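Local coordinates for carbonic anhydrase (Neosartorya fumigata, PDB 7COI) that catalyses the reversible hydration of carbon dioxide to hydrogencarbonate as a zinc-dependent enzyme of the beta class, at the interface of chains A and B. Numbering follows the deposited sequence. Chains: chain A/B, Carbonic anhydrase.

The interface of chains A and B. Residues chain A 148, 195, 198, 202; chain B 149-150, 237.
A:Gln202 and B:Gln237 reach each other with matching conformations: in both, CG lies anti to the carbonyl carbon (chi1 near -67°) and the chain runs on extended to the amide. The two side chains meet at about a right angle, with their amide planes turned 54° apart, and a hydrogen bond joins them, from the amide nitrogen NE2 of A:Gln202 to the amide oxygen OE1 of B:Gln237, 3.1 Å away. The bond is nearly straight at the hydrogen (175°), and the acceptor lies almost in the plane of the donor amide, whereas the donor is tilted from the plane of the accepting carbonyl. The methylene CG of A:Gln202 also rests against the amide of B:Gln237, 3.8 Å from its NE2, and the NE2 of A:Gln202 meets the B:Pro149 ring edge-on, 3.7 Å beyond the ring carbon CG.

One turn earlier on the same helix, A:Ile198 places both its branches on B:Pro149. Its CG2 methyl, anti to the backbone N, meets the edge of the ring at CB, 3.5 Å away, while CG1, anti to the carbonyl carbon, carries CD1 to within 3.3 Å of the proline carbonyl oxygen O. The ring thus turns its CB-CG edge to chain A, CB meeting the isoleucine methyl and CG the glutamine amide nitrogen. Next along chain B, the methyl CB of B:Ala150 sits obliquely above the ND1-CE1 edge of the A:His148 imidazole, 3.6 Å from CE1, and 3.5 Å from the backbone oxygen O of A:Pro195.

Around the amide pair, the contacts described are mainly van der Waals packing. The patch and its two-fold twin belong to a subunit interface of the deposited tetramer, probably the dimer contact typical of beta-class carbonic anhydrases. A:Pro195, A:Ile198 and A:Gln202 line one face of helix 193-206, which lies against the loop preceding helix 152-164 of chain B and the short link between its helices 216-236 and 239-248.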
loop_
_atom_site.group_PDB
_atom_site.type_symbol
_atom_site.label_atom_id
_atom_site.label_comp_id
_atom_site.label_asym_id
_atom_site.label_seq_id
_atom_site.Cartn_x
_atom_site.Cartn_y
_atom_site.Cartn_z
ATOM N N HIS A 148 -6.847 3.412 -6.906
ATOM C CA HIS A 148 -5.379 3.471 -7.056
ATOM C C HIS A 148 -4.997 2.192 -7.768
ATOM O O HIS A 148 -5.336 1.124 -7.280
ATOM C CB HIS A 148 -4.672 3.540 -5.702
ATOM C CG HIS A 148 -4.907 4.807 -4.960
ATOM N ND1 HIS A 148 -3.999 5.832 -4.973
ATOM C CD2 HIS A 148 -5.904 5.177 -4.122
ATOM C CE1 HIS A 148 -4.460 6.799 -4.191
ATOM N NE2 HIS A 148 -5.602 6.427 -3.665
ATOM N N PRO A 195 -2.115 11.375 0.700
ATOM C CA PRO A 195 -1.730 10.414 -0.331
ATOM C C PRO A 195 -2.944 9.731 -0.961
ATOM O O PRO A 195 -2.921 9.440 -2.175
ATOM C CB PRO A 195 -0.754 9.445 0.370
ATOM C CG PRO A 195 -1.008 9.661 1.861
ATOM C CD PRO A 195 -1.467 11.099 1.991
ATOM N N ILE A 198 -4.491 11.762 -3.820
ATOM C CA ILE A 198 -3.610 12.230 -4.929
ATOM C C ILE A 198 -4.304 12.032 -6.284
ATOM O O ILE A 198 -4.199 12.937 -7.132
ATOM C CB ILE A 198 -2.228 11.559 -4.875
ATOM C CG1 ILE A 198 -1.366 12.160 -3.780
ATOM C CG2 ILE A 198 -1.545 11.671 -6.232
ATOM C CD1 ILE A 198 -0.120 11.320 -3.467
ATOM N N GLN A 202 -4.646 14.833 -9.182
ATOM C CA GLN A 202 -4.070 14.676 -10.535
ATOM C C GLN A 202 -5.138 15.092 -11.571
ATOM O O GLN A 202 -4.791 15.799 -12.564
ATOM C CB GLN A 202 -3.609 13.241 -10.761
ATOM C CG GLN A 202 -2.430 12.855 -9.859
ATOM C CD GLN A 202 -2.057 11.410 -10.054
ATOM O OE1 GLN A 202 -2.914 10.535 -10.143
ATOM N NE2 GLN A 202 -0.769 11.160 -10.154
ATOM N N PRO B 149 2.264 7.219 -6.725
ATOM C CA PRO B 149 1.961 8.416 -5.940
ATOM C C PRO B 149 1.639 8.151 -4.464
ATOM O O PRO B 149 2.113 8.881 -3.631
ATOM C CB PRO B 149 0.705 8.970 -6.640
ATOM C CG PRO B 149 0.892 8.529 -8.087
ATOM C CD PRO B 149 1.518 7.150 -7.993
ATOM N N ALA B 150 0.863 7.119 -4.172
ATOM C CA ALA B 150 0.385 6.829 -2.805
ATOM C C ALA B 150 1.164 5.680 -2.148
ATOM O O ALA B 150 0.702 5.142 -1.100
ATOM C CB ALA B 150 -1.088 6.568 -2.827
ATOM N N GLN B 237 4.200 16.192 -7.494
ATOM C CA GLN B 237 2.765 16.168 -7.062
ATOM C C GLN B 237 2.690 15.832 -5.571
ATOM O O GLN B 237 1.892 14.956 -5.166
ATOM C CB GLN B 237 1.958 15.190 -7.914
ATOM C CG GLN B 237 1.826 15.655 -9.351
ATOM C CD GLN B 237 1.093 14.690 -10.251
ATOM O OE1 GLN B 237 1.209 13.495 -10.076
ATOM N NE2 GLN B 237 0.309 15.196 -11.207
#